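Local structure of pseudouridine synthase (Pyrococcus abyssi, 2AUS) at residues 94-102 with 320-328; 250-259 with 272-281. The protein probably isomerises uridine to pseudouridine in RNA, as expected of an archaeal Cbf5, the TruB-family synthase that works in H/ACA ribonucleoproteins. All coordinates share one frame; numbering follows the deposited sequence.

Contact 1 of 2, residues 94-102 with 320-328; sequences ERATRVVQA and VEKVFMPRD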
ATOM      1  N   GLU A  94       3.754 -21.446  14.319  1.00 42.35           N
ATOM      2  CA  GLU A  94       3.619 -22.889  14.200  1.00 43.46           C
ATOM      3  C   GLU A  94       2.958 -23.579  15.393  1.00 41.41           C
ATOM      4  O   GLU A  94       1.789 -23.347  15.693  1.00 41.34           O
ATOM      5  CB  GLU A  94       5.010 -23.486  13.952  1.00 45.77           C
ATOM      6  CG  GLU A  94       5.754 -22.840  12.782  1.00 50.18           C
ATOM      7  CD  GLU A  94       5.340 -23.404  11.422  1.00 54.32           C
ATOM      8  OE1 GLU A  94       4.130 -23.613  11.193  1.00 55.76           O
ATOM      9  OE2 GLU A  94       6.229 -23.632  10.572  1.00 57.86           O
ATOM     10  N   ARG A  95       3.726 -24.423  16.073  1.00 41.69           N
ATOM     11  CA  ARG A  95       3.242 -25.184  17.222  1.00 42.40           C
ATOM     12  C   ARG A  95       2.784 -24.344  18.412  1.00 41.68           C
ATOM     13  O   ARG A  95       2.015 -24.815  19.249  1.00 39.83           O
ATOM     14  CB  ARG A  95       4.332 -26.155  17.673  1.00 44.92           C
ATOM     15  CG  ARG A  95       4.645 -27.247  16.665  1.00 50.28           C
ATOM     16  CD  ARG A  95       3.744 -28.445  16.879  1.00 58.16           C
ATOM     17  NE  ARG A  95       3.820 -28.899  18.268  1.00 64.13           N
ATOM     18  CZ  ARG A  95       3.131 -29.923  18.761  1.00 66.58           C
ATOM     19  NH1 ARG A  95       2.308 -30.611  17.975  1.00 68.87           N
ATOM     20  NH2 ARG A  95       3.254 -30.249  20.041  1.00 66.97           N
ATOM     21  N   ALA A  96       3.255 -23.104  18.490  1.00 40.28           N
ATOM     22  CA  ALA A  96       2.886 -22.210  19.581  1.00 40.49           C
ATOM     23  C   ALA A  96       1.692 -21.319  19.234  1.00 39.99           C
ATOM     24  O   ALA A  96       1.198 -20.571  20.082  1.00 39.26           O
ATOM     25  CB  ALA A  96       4.073 -21.339  19.950  1.00 39.60           C
ATOM     26  N   THR A  97       1.236 -21.406  17.991  1.00 40.45           N
ATOM     27  CA  THR A  97       0.126 -20.593  17.506  1.00 40.24           C
ATOM     28  C   THR A  97      -0.975 -20.300  18.511  1.00 39.38           C
ATOM     29  O   THR A  97      -1.345 -19.145  18.703  1.00 40.42           O
ATOM     30  CB  THR A  97      -0.523 -21.223  16.242  1.00 40.77           C
ATOM     31  OG1 THR A  97       0.396 -21.147  15.146  1.00 41.23           O
ATOM     32  CG2 THR A  97      -1.799 -20.470  15.855  1.00 41.62           C
ATOM     33  N   ARG A  98      -1.483 -21.333  19.165  1.00 39.20           N
ATOM     34  CA  ARG A  98      -2.577 -21.160  20.118  1.00 40.21           C
ATOM     35  C   ARG A  98      -2.192 -20.539  21.466  1.00 39.57           C
ATOM     36  O   ARG A  98      -3.065 -20.281  22.297  1.00 36.72           O
ATOM     37  CB  ARG A  98      -3.264 -22.508  20.365  1.00 43.92           C
ATOM     38  CG  ARG A  98      -3.700 -23.245  19.100  1.00 49.19           C
ATOM     39  CD  ARG A  98      -4.891 -22.581  18.425  1.00 56.78           C
ATOM     40  NE  ARG A  98      -5.301 -23.270  17.194  1.00 63.41           N
ATOM     41  CZ  ARG A  98      -5.613 -24.567  17.116  1.00 65.74           C
ATOM     42  NH1 ARG A  98      -5.562 -25.337  18.198  1.00 67.20           N
ATOM     43  NH2 ARG A  98      -5.981 -25.100  15.955  1.00 64.74           N
ATOM     44  N   VAL A  99      -0.903 -20.292  21.698  1.00 38.41           N
ATOM     45  CA  VAL A  99      -0.500 -19.704  22.980  1.00 39.17           C
ATOM     46  C   VAL A  99      -1.018 -18.260  23.145  1.00 41.25           C
ATOM     47  O   VAL A  99      -1.018 -17.709  24.255  1.00 41.08           O
ATOM     48  CB  VAL A  99       1.049 -19.727  23.163  1.00 37.65           C
ATOM     49  CG1 VAL A  99       1.702 -18.583  22.388  1.00 35.00           C
ATOM     50  CG2 VAL A  99       1.390 -19.656  24.638  1.00 35.50           C
ATOM     51  N   VAL A 100      -1.470 -17.648  22.053  1.00 42.96           N
ATOM     52  CA  VAL A 100      -2.002 -16.287  22.143  1.00 45.10           C
ATOM     53  C   VAL A 100      -3.275 -16.265  22.987  1.00 45.80           C
ATOM     54  O   VAL A 100      -3.753 -15.202  23.371  1.00 45.99           O
ATOM     55  CB  VAL A 100      -2.312 -15.679  20.747  1.00 44.93           C
ATOM     56  CG1 VAL A 100      -1.027 -15.433  19.999  1.00 45.66           C
ATOM     57  CG2 VAL A 100      -3.221 -16.601  19.959  1.00 45.90           C
ATOM     58  N   GLN A 101      -3.820 -17.443  23.270  1.00 45.74           N
ATOM     59  CA  GLN A 101      -5.017 -17.550  24.097  1.00 48.28           C
ATOM     60  C   GLN A 101      -4.682 -17.019  25.497  1.00 47.03           C
ATOM     61  O   GLN A 101      -5.544 -16.521  26.216  1.00 45.79           O
ATOM     62  CB  GLN A 101      -5.464 -19.017  24.209  1.00 50.91           C
ATOM     63  CG  GLN A 101      -6.741 -19.226  25.032  1.00 56.48           C
ATOM     64  CD  GLN A 101      -6.893 -20.656  25.550  1.00 59.09           C
ATOM     65  OE1 GLN A 101      -6.612 -21.621  24.838  1.00 61.02           O
ATOM     66  NE2 GLN A 101      -7.358 -20.792  26.791  1.00 57.95           N
ATOM     67  N   ALA A 102      -3.416 -17.134  25.881  1.00 46.22           N
ATOM     68  CA  ALA A 102      -2.987 -16.668  27.195  1.00 47.58           C
ATOM     69  C   ALA A 102      -3.019 -15.148  27.272  1.00 46.76           C
ATOM     70  O   ALA A 102      -2.896 -14.573  28.352  1.00 47.16           O
ATOM     71  CB  ALA A 102      -1.577 -17.176  27.499  1.00 45.99           C
ATOM     72  N   VAL A 320      -6.989 -29.547  31.180  1.00 47.91           N
ATOM     73  CA  VAL A 320      -6.176 -29.087  30.062  1.00 46.74           C
ATOM     74  C   VAL A 320      -6.997 -28.758  28.823  1.00 47.41           C
ATOM     75  O   VAL A 320      -7.762 -29.586  28.333  1.00 48.51           O
ATOM     76  CB  VAL A 320      -5.099 -30.139  29.718  1.00 44.89           C
ATOM     77  CG1 VAL A 320      -4.278 -29.678  28.526  1.00 42.77           C
ATOM     78  CG2 VAL A 320      -4.202 -30.372  30.930  1.00 43.27           C
ATOM     79  N   GLU A 321      -6.826 -27.542  28.315  1.00 47.79           N
ATOM     80  CA  GLU A 321      -7.559 -27.096  27.140  1.00 48.43           C
ATOM     81  C   GLU A 321      -6.696 -27.128  25.889  1.00 48.43           C
ATOM     82  O   GLU A 321      -7.205 -27.313  24.785  1.00 48.95           O
ATOM     83  CB  GLU A 321      -8.093 -25.681  27.362  1.00 51.50           C
ATOM     84  CG  GLU A 321      -8.892 -25.542  28.643  1.00 58.68           C
ATOM     85  CD  GLU A 321      -9.543 -24.179  28.785  1.00 64.11           C
ATOM     86  OE1 GLU A 321      -8.834 -23.159  28.639  1.00 65.77           O
ATOM     87  OE2 GLU A 321     -10.766 -24.134  29.056  1.00 66.20           O
ATOM     88  N   LYS A 322      -5.391 -26.944  26.059  1.00 46.40           N
ATOM     89  CA  LYS A 322      -4.476 -26.967  24.927  1.00 44.89           C
ATOM     90  C   LYS A 322      -3.078 -27.408  25.358  1.00 43.16           C
ATOM     91  O   LYS A 322      -2.518 -26.869  26.313  1.00 40.29           O
ATOM     92  CB  LYS A 322      -4.410 -25.585  24.267  1.00 45.52           C
ATOM     93  CG  LYS A 322      -3.333 -25.458  23.191  1.00 48.64           C
ATOM     94  CD  LYS A 322      -3.563 -26.408  22.018  1.00 49.28           C
ATOM     95  CE  LYS A 322      -2.394 -26.359  21.045  1.00 48.66           C
ATOM     96  NZ  LYS A 322      -2.575 -27.302  19.912  1.00 48.80           N
ATOM     97  N   VAL A 323      -2.534 -28.398  24.649  1.00 40.42           N
ATOM     98  CA  VAL A 323      -1.209 -28.933  24.927  1.00 40.86           C
ATOM     99  C   VAL A 323      -0.216 -28.384  23.910  1.00 41.09           C
ATOM    100  O   VAL A 323      -0.498 -28.368  22.717  1.00 41.59           O
ATOM    101  CB  VAL A 323      -1.194 -30.482  24.839  1.00 42.49           C
ATOM    102  CG1 VAL A 323       0.222 -30.998  25.014  1.00 42.42           C
ATOM    103  CG2 VAL A 323      -2.096 -31.076  25.910  1.00 40.84           C
ATOM    104  N   PHE A 324       0.937 -27.922  24.388  1.00 40.11           N
ATOM    105  CA  PHE A 324       1.980 -27.393  23.514  1.00 38.62           C
ATOM    106  C   PHE A 324       3.182 -28.324  23.435  1.00 37.79           C
ATOM    107  O   PHE A 324       3.807 -28.465  22.391  1.00 39.82           O
ATOM    108  CB  PHE A 324       2.415 -26.013  24.009  1.00 37.29           C
ATOM    109  CG  PHE A 324       1.342 -24.990  23.905  1.00 37.35           C
ATOM    110  CD1 PHE A 324       1.064 -24.385  22.684  1.00 37.43           C
ATOM    111  CD2 PHE A 324       0.552 -24.689  24.998  1.00 36.68           C
ATOM    112  CE1 PHE A 324       0.010 -23.484  22.554  1.00 36.97           C
ATOM    113  CE2 PHE A 324      -0.505 -23.792  24.881  1.00 39.83           C
ATOM    114  CZ  PHE A 324      -0.778 -23.192  23.654  1.00 38.02           C
ATOM    115  N   MET A 325       3.493 -28.957  24.555  1.00 38.98           N
ATOM    116  CA  MET A 325       4.619 -29.883  24.672  1.00 40.09           C
ATOM    117  C   MET A 325       4.503 -31.106  23.747  1.00 38.92           C
ATOM    118  O   MET A 325       3.529 -31.848  23.821  1.00 36.29           O
ATOM    119  CB  MET A 325       4.694 -30.349  26.131  1.00 40.91           C
ATOM    120  CG  MET A 325       5.738 -31.403  26.444  1.00 41.81           C
ATOM    121  SD  MET A 325       7.388 -30.739  26.343  1.00 48.36           S
ATOM    122  CE  MET A 325       7.324 -29.530  27.696  1.00 37.58           C
ATOM    123  N   PRO A 326       5.485 -31.322  22.854  1.00 38.48           N
ATOM    124  CA  PRO A 326       5.379 -32.498  21.980  1.00 40.72           C
ATOM    125  C   PRO A 326       5.582 -33.768  22.826  1.00 41.90           C
ATOM    126  O   PRO A 326       6.243 -33.723  23.866  1.00 40.71           O
ATOM    127  CB  PRO A 326       6.489 -32.271  20.955  1.00 40.08           C
ATOM    128  CG  PRO A 326       7.515 -31.469  21.730  1.00 40.05           C
ATOM    129  CD  PRO A 326       6.658 -30.500  22.506  1.00 38.65           C
ATOM    130  N   ARG A 327       5.012 -34.885  22.387  1.00 41.33           N
ATOM    131  CA  ARG A 327       5.118 -36.143  23.127  1.00 43.76           C
ATOM    132  C   ARG A 327       6.530 -36.688  23.313  1.00 43.85           C
ATOM    133  O   ARG A 327       6.775 -37.467  24.229  1.00 44.40           O
ATOM    134  CB  ARG A 327       4.276 -37.220  22.449  1.00 44.36           C
ATOM    135  CG  ARG A 327       2.788 -36.932  22.448  1.00 47.27           C
ATOM    136  CD  ARG A 327       2.066 -37.830  21.454  1.00 48.74           C
ATOM    137  NE  ARG A 327       0.667 -37.455  21.306  1.00 52.13           N
ATOM    138  CZ  ARG A 327      -0.350 -38.144  21.810  1.00 54.40           C
ATOM    139  NH1 ARG A 327      -0.128 -39.258  22.498  1.00 54.05           N
ATOM    140  NH2 ARG A 327      -1.593 -37.716  21.626  1.00 56.33           N
ATOM    141  N   ASP A 328       7.456 -36.255  22.467  1.00 44.32           N
ATOM    142  CA  ASP A 328       8.834 -36.747  22.490  1.00 46.56           C
ATOM    143  C   ASP A 328       9.842 -36.114  23.455  1.00 45.46           C
ATOM    144  O   ASP A 328      10.883 -36.711  23.730  1.00 45.44           O
ATOM    145  CB  ASP A 328       9.394 -36.684  21.062  1.00 49.63           C
ATOM    146  CG  ASP A 328      10.795 -37.270  20.949  1.00 56.24           C
ATOM    147  OD1 ASP A 328      11.776 -36.486  21.045  1.00 54.85           O
ATOM    148  OD2 ASP A 328      10.901 -38.514  20.772  1.00 57.22           O
TER

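Contact 2 of 2, residues 250-259 with 272-281; sequences LPKIWIKDSA and PGIVKLNAGI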
ATOM      1  N   LEU A 250       0.604 -15.132  33.538  1.00 45.30           N
ATOM      2  CA  LEU A 250      -0.372 -16.107  34.012  1.00 43.83           C
ATOM      3  C   LEU A 250       0.090 -16.875  35.236  1.00 41.82           C
ATOM      4  O   LEU A 250       1.284 -17.053  35.459  1.00 42.46           O
ATOM      5  CB  LEU A 250      -0.693 -17.141  32.931  1.00 45.14           C
ATOM      6  CG  LEU A 250      -1.347 -16.734  31.617  1.00 46.07           C
ATOM      7  CD1 LEU A 250      -1.661 -17.999  30.836  1.00 45.65           C
ATOM      8  CD2 LEU A 250      -2.605 -15.932  31.878  1.00 45.27           C
ATOM      9  N   PRO A 251      -0.864 -17.334  36.059  1.00 41.41           N
ATOM     10  CA  PRO A 251      -0.552 -18.109  37.264  1.00 39.14           C
ATOM     11  C   PRO A 251       0.019 -19.428  36.723  1.00 37.64           C
ATOM     12  O   PRO A 251      -0.490 -19.967  35.733  1.00 36.80           O
ATOM     13  CB  PRO A 251      -1.924 -18.327  37.903  1.00 41.35           C
ATOM     14  CG  PRO A 251      -2.746 -17.188  37.380  1.00 41.91           C
ATOM     15  CD  PRO A 251      -2.316 -17.101  35.950  1.00 41.02           C
ATOM     16  N   LYS A 252       1.057 -19.957  37.350  1.00 36.16           N
ATOM     17  CA  LYS A 252       1.644 -21.189  36.850  1.00 37.04           C
ATOM     18  C   LYS A 252       1.644 -22.350  37.820  1.00 35.37           C
ATOM     19  O   LYS A 252       1.575 -22.161  39.031  1.00 36.17           O
ATOM     20  CB  LYS A 252       3.082 -20.920  36.402  1.00 36.56           C
ATOM     21  CG  LYS A 252       3.182 -19.898  35.302  1.00 38.43           C
ATOM     22  CD  LYS A 252       4.617 -19.492  35.050  1.00 39.00           C
ATOM     23  CE  LYS A 252       4.682 -18.401  33.996  1.00 42.58           C
ATOM     24  NZ  LYS A 252       6.082 -17.971  33.742  1.00 45.30           N
ATOM     25  N   ILE A 253       1.723 -23.555  37.260  1.00 34.49           N
ATOM     26  CA  ILE A 253       1.798 -24.788  38.039  1.00 34.10           C
ATOM     27  C   ILE A 253       2.946 -25.578  37.420  1.00 33.61           C
ATOM     28  O   ILE A 253       2.919 -25.902  36.235  1.00 35.50           O
ATOM     29  CB  ILE A 253       0.497 -25.618  37.936  1.00 35.63           C
ATOM     30  CG1 ILE A 253      -0.674 -24.807  38.499  1.00 33.16           C
ATOM     31  CG2 ILE A 253       0.652 -26.946  38.720  1.00 31.04           C
ATOM     32  CD1 ILE A 253      -2.028 -25.479  38.333  1.00 36.35           C
ATOM     33  N   TRP A 254       3.965 -25.857  38.222  1.00 33.89           N
ATOM     34  CA  TRP A 254       5.138 -26.589  37.770  1.00 32.29           C
ATOM     35  C   TRP A 254       4.980 -28.074  38.093  1.00 30.14           C
ATOM     36  O   TRP A 254       4.684 -28.450  39.225  1.00 30.59           O
ATOM     37  CB  TRP A 254       6.382 -26.005  38.445  1.00 31.67           C
ATOM     38  CG  TRP A 254       6.765 -24.650  37.916  1.00 33.07           C
ATOM     39  CD1 TRP A 254       7.653 -24.387  36.910  1.00 32.65           C
ATOM     40  CD2 TRP A 254       6.318 -23.369  38.402  1.00 32.51           C
ATOM     41  NE1 TRP A 254       7.792 -23.032  36.747  1.00 32.86           N
ATOM     42  CE2 TRP A 254       6.982 -22.382  37.644  1.00 32.53           C
ATOM     43  CE3 TRP A 254       5.411 -22.965  39.402  1.00 33.12           C
ATOM     44  CZ2 TRP A 254       6.789 -21.000  37.861  1.00 33.87           C
ATOM     45  CZ3 TRP A 254       5.215 -21.593  39.623  1.00 32.91           C
ATOM     46  CH2 TRP A 254       5.900 -20.626  38.846  1.00 32.53           C
ATOM     47  N   ILE A 255       5.187 -28.927  37.101  1.00 31.14           N
ATOM     48  CA  ILE A 255       4.991 -30.349  37.324  1.00 31.10           C
ATOM     49  C   ILE A 255       6.195 -31.245  37.124  1.00 33.53           C
ATOM     50  O   ILE A 255       7.175 -30.869  36.476  1.00 34.22           O
ATOM     51  CB  ILE A 255       3.839 -30.861  36.444  1.00 32.94           C
ATOM     52  CG1 ILE A 255       4.222 -30.751  34.962  1.00 31.32           C
ATOM     53  CG2 ILE A 255       2.587 -30.031  36.728  1.00 31.31           C
ATOM     54  CD1 ILE A 255       3.213 -31.350  34.016  1.00 29.62           C
ATOM     55  N   LYS A 256       6.110 -32.438  37.708  1.00 35.05           N
ATOM     56  CA  LYS A 256       7.174 -33.432  37.620  1.00 38.03           C
ATOM     57  C   LYS A 256       7.328 -33.892  36.184  1.00 36.81           C
ATOM     58  O   LYS A 256       6.385 -33.801  35.399  1.00 36.22           O
ATOM     59  CB  LYS A 256       6.834 -34.648  38.491  1.00 39.17           C
ATOM     60  CG  LYS A 256       6.490 -34.317  39.917  1.00 42.53           C
ATOM     61  CD  LYS A 256       6.133 -35.566  40.717  1.00 43.41           C
ATOM     62  CE  LYS A 256       5.686 -35.187  42.124  1.00 46.57           C
ATOM     63  NZ  LYS A 256       5.439 -36.378  42.990  1.00 50.53           N
ATOM     64  N   ASP A 257       8.515 -34.389  35.844  1.00 38.23           N
ATOM     65  CA  ASP A 257       8.779 -34.888  34.492  1.00 40.05           C
ATOM     66  C   ASP A 257       7.755 -35.953  34.066  1.00 40.51           C
ATOM     67  O   ASP A 257       7.276 -35.941  32.932  1.00 39.60           O
ATOM     68  CB  ASP A 257      10.184 -35.492  34.407  1.00 40.93           C
ATOM     69  CG  ASP A 257      11.290 -34.443  34.484  1.00 43.72           C
ATOM     70  OD1 ASP A 257      12.480 -34.828  34.385  1.00 45.75           O
ATOM     71  OD2 ASP A 257      10.985 -33.240  34.636  1.00 42.16           O
ATOM     72  N   SER A 258       7.422 -36.868  34.971  1.00 40.66           N
ATOM     73  CA  SER A 258       6.461 -37.931  34.654  1.00 43.26           C
ATOM     74  C   SER A 258       5.078 -37.382  34.345  1.00 42.79           C
ATOM     75  O   SER A 258       4.369 -37.919  33.492  1.00 44.44           O
ATOM     76  CB  SER A 258       6.359 -38.932  35.807  1.00 44.30           C
ATOM     77  OG  SER A 258       5.895 -38.303  36.988  1.00 46.53           O
ATOM     78  N   ALA A 259       4.690 -36.316  35.040  1.00 40.60           N
ATOM     79  CA  ALA A 259       3.386 -35.709  34.811  1.00 38.55           C
ATOM     80  C   ALA A 259       3.405 -34.986  33.470  1.00 37.78           C
ATOM     81  O   ALA A 259       2.380 -34.849  32.813  1.00 38.12           O
ATOM     82  CB  ALA A 259       3.047 -34.744  35.932  1.00 38.27           C
ATOM     83  N   PRO A 272      -0.987 -35.100  42.297  1.00 46.77           N
ATOM     84  CA  PRO A 272       0.282 -35.801  42.542  1.00 45.85           C
ATOM     85  C   PRO A 272       1.423 -35.390  41.609  1.00 43.83           C
ATOM     86  O   PRO A 272       2.589 -35.635  41.908  1.00 45.07           O
ATOM     87  CB  PRO A 272      -0.095 -37.273  42.348  1.00 47.75           C
ATOM     88  CG  PRO A 272      -1.535 -37.310  42.742  1.00 48.58           C
ATOM     89  CD  PRO A 272      -2.080 -36.068  42.080  1.00 47.98           C
ATOM     90  N   GLY A 273       1.085 -34.783  40.477  1.00 42.98           N
ATOM     91  CA  GLY A 273       2.108 -34.369  39.535  1.00 42.17           C
ATOM     92  C   GLY A 273       2.642 -32.966  39.777  1.00 41.77           C
ATOM     93  O   GLY A 273       3.612 -32.549  39.143  1.00 42.42           O
ATOM     94  N   ILE A 274       2.023 -32.242  40.701  1.00 40.35           N
ATOM     95  CA  ILE A 274       2.428 -30.872  41.009  1.00 39.71           C
ATOM     96  C   ILE A 274       3.646 -30.779  41.927  1.00 39.76           C
ATOM     97  O   ILE A 274       3.698 -31.417  42.974  1.00 41.49           O
ATOM     98  CB  ILE A 274       1.264 -30.111  41.659  1.00 39.70           C
ATOM     99  CG1 ILE A 274       0.053 -30.137  40.720  1.00 38.63           C
ATOM    100  CG2 ILE A 274       1.687 -28.691  41.998  1.00 40.46           C
ATOM    101  CD1 ILE A 274      -1.200 -29.542  41.321  1.00 39.37           C
ATOM    102  N   VAL A 275       4.626 -29.977  41.529  1.00 40.15           N
ATOM    103  CA  VAL A 275       5.833 -29.789  42.328  1.00 38.70           C
ATOM    104  C   VAL A 275       5.708 -28.487  43.125  1.00 38.81           C
ATOM    105  O   VAL A 275       5.930 -28.459  44.332  1.00 37.98           O
ATOM    106  CB  VAL A 275       7.084 -29.724  41.430  1.00 39.45           C
ATOM    107  CG1 VAL A 275       8.295 -29.265  42.245  1.00 35.88           C
ATOM    108  CG2 VAL A 275       7.343 -31.101  40.813  1.00 37.78           C
ATOM    109  N   LYS A 276       5.346 -27.418  42.431  1.00 37.28           N
ATOM    110  CA  LYS A 276       5.177 -26.114  43.054  1.00 37.97           C
ATOM    111  C   LYS A 276       4.207 -25.314  42.189  1.00 37.67           C
ATOM    112  O   LYS A 276       3.993 -25.644  41.016  1.00 35.87           O
ATOM    113  CB  LYS A 276       6.529 -25.403  43.141  1.00 37.36           C
ATOM    114  CG  LYS A 276       7.229 -25.286  41.807  1.00 37.13           C
ATOM    115  CD  LYS A 276       8.701 -24.934  41.968  1.00 39.68           C
ATOM    116  CE  LYS A 276       9.365 -24.803  40.613  1.00 40.71           C
ATOM    117  NZ  LYS A 276      10.809 -24.496  40.746  1.00 44.96           N
ATOM    118  N   LEU A 277       3.618 -24.271  42.767  1.00 37.25           N
ATOM    119  CA  LEU A 277       2.663 -23.440  42.049  1.00 38.23           C
ATOM    120  C   LEU A 277       2.513 -22.046  42.644  1.00 38.14           C
ATOM    121  O   LEU A 277       2.931 -21.785  43.770  1.00 38.75           O
ATOM    122  CB  LEU A 277       1.281 -24.110  41.990  1.00 38.63           C
ATOM    123  CG  LEU A 277       0.663 -24.954  43.119  1.00 43.11           C
ATOM    124  CD1 LEU A 277       1.124 -24.522  44.490  1.00 40.17           C
ATOM    125  CD2 LEU A 277      -0.860 -24.871  42.998  1.00 39.67           C
ATOM    126  N   ASN A 278       1.926 -21.146  41.865  1.00 38.02           N
ATOM    127  CA  ASN A 278       1.704 -19.783  42.319  1.00 38.62           C
ATOM    128  C   ASN A 278       0.558 -19.759  43.315  1.00 41.07           C
ATOM    129  O   ASN A 278      -0.352 -20.596  43.265  1.00 40.11           O
ATOM    130  CB  ASN A 278       1.353 -18.880  41.139  1.00 36.43           C
ATOM    131  CG  ASN A 278       2.560 -18.487  40.331  1.00 37.37           C
ATOM    132  OD1 ASN A 278       2.486 -18.379  39.111  1.00 39.02           O
ATOM    133  ND2 ASN A 278       3.685 -18.258  41.008  1.00 38.43           N
ATOM    134  N   ALA A 279       0.615 -18.805  44.232  1.00 41.45           N
ATOM    135  CA  ALA A 279      -0.441 -18.650  45.215  1.00 43.64           C
ATOM    136  C   ALA A 279      -1.576 -17.929  44.503  1.00 43.96           C
ATOM    137  O   ALA A 279      -1.415 -17.453  43.377  1.00 44.74           O
ATOM    138  CB  ALA A 279       0.053 -17.808  46.385  1.00 41.07           C
ATOM    139  N   GLY A 280      -2.725 -17.851  45.162  1.00 47.09           N
ATOM    140  CA  GLY A 280      -3.858 -17.140  44.597  1.00 47.35           C
ATOM    141  C   GLY A 280      -4.568 -17.732  43.400  1.00 48.41           C
ATOM    142  O   GLY A 280      -5.347 -17.035  42.754  1.00 49.37           O
ATOM    143  N   ILE A 281      -4.307 -18.994  43.077  1.00 48.32           N
ATOM    144  CA  ILE A 281      -5.001 -19.600  41.947  1.00 48.36           C
ATOM    145  C   ILE A 281      -6.352 -20.059  42.470  1.00 49.20           C
ATOM    146  O   ILE A 281      -6.445 -20.594  43.572  1.00 50.46           O
ATOM    147  CB  ILE A 281      -4.270 -20.840  41.392  1.00 46.90           C
ATOM    148  CG1 ILE A 281      -2.970 -20.429  40.704  1.00 44.75           C
ATOM    149  CG2 ILE A 281      -5.177 -21.583  40.415  1.00 44.25           C
ATOM    150  CD1 ILE A 281      -2.165 -21.622  40.216  1.00 43.81           C
TER
HETATM  151  O   HOH W   1       3.962 -16.633  37.526  1.00 41.88           O

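Contact 1 of 2, residues 94-102 with 320-328
F324 and the backbone of R95, R98 and V99 form the middle of an interdomain contact, in which the 3-10 segment 95-102 of the TruB-like pseudouridine synthase part lies against the end of strand 316-323 of the PUA domain and the chain that leaves it. The phenyl ring is the main wedge. With CG anti to the carbonyl carbon (chi1 -66°), it turns from the strand end onto the 3-10 coil, and its CE1 comes 3.4 Å from V99 N, while CZ lies 3.6 Å from V99 CA. R95 O and the carbonyl carbon of R98 meet the ring at its edge, R95 O being 3.6 Å from CD1. V99 adds an apolar touch, CB to F324 CE1 at 3.9 Å, and also packs on L296 of strand 296-302, as the phenyl group itself does.

Polar side chains finish the contact at both ends. R95, bent at chi2 and chi3, curls round so that NH2 gives a hydrogen bond of 3.0 Å to F324 O; it comes from above the carbonyl plane, 50° out of it, and therefore not along a lone pair. Its NE has a weak bond to Y46 OH. Over the middle, R98 and K322 cross at about a right angle, the methylenes R98 CG and K322 CE being 3.9 Å apart. Their charged ends stay close, R98 NH1 to K322 NZ 4.0 Å, two like charges that solvent around exposed R98 would probably screen. E321 and K322 share L299 as their opposite residue, a classic beta bulge. At the other end, extended Q101 meets E321 at about a right angle, with the amide and carboxylate planes 57° apart, and Q101 NE2 makes a weak 3.3 Å hydrogen bond to E321 OE1.

Contact 2 of 2, residues 250-259 with 272-281
W254 and K276 face each other as a hydrogen-bonded pair of antiparallel PUA-domain strands, 252-255 and 274-278, with the lysine laid over the indole. K276 CG sits between the backbone N and the carbonyl carbon (chi1 55°), and the extended chain beyond it carries CE over the five-membered ring, 4.0 Å from its centroid, in a CH-pi contact. NZ continues to 5.0 Å from that centroid, a cation-pi approach. The opposite face of the indole has K252 CB above it, and N278 ND2 comes in at the edge, its amide nearly perpendicular to the ring. With W254 replaced by alanine, the K276 chain is likely to lose its aromatic floor and D294 OD1 its NE1 donor.

On the side of the sheet away from the indole, where M309 of helix 306-311 packs, I253 CG2 meets I274 CG1 at 3.8 Å. A classic bulge sets V275 and K276 both against W254, whose O takes V275 N at 2.8 Å and K276 N weakly. N278 OD1 accepts K252 N at 2.8 Å and also a water, while its ND2 donates to E17 O. Both ends of this buried amide are thus satisfied, which should fix its rotation.

In the fold
From the N terminus the chain first lays strand 18-20 along the edge of the PUA sheet, beside 274-278, then builds the synthase part up to strand 88-93 and the 94-102 segment. The six-stranded antiparallel sheet follows before the chain returns at L250 to the PUA domain. There contact 2 closes a short loop holding the rest of helix 257-264 and strand 269-270. Strands 286-291, 296-302 and 316-323 come next, and contact 1 then closes the long loop of 217 residues, within which contact 2 lies entirely. The contact centres are about 17 Å apart, yet A102 CB touches L250 CD1 at 3.4 Å: contact 2 pairs neighbouring PUA strands, contact 1 joins that domain to the synthase part.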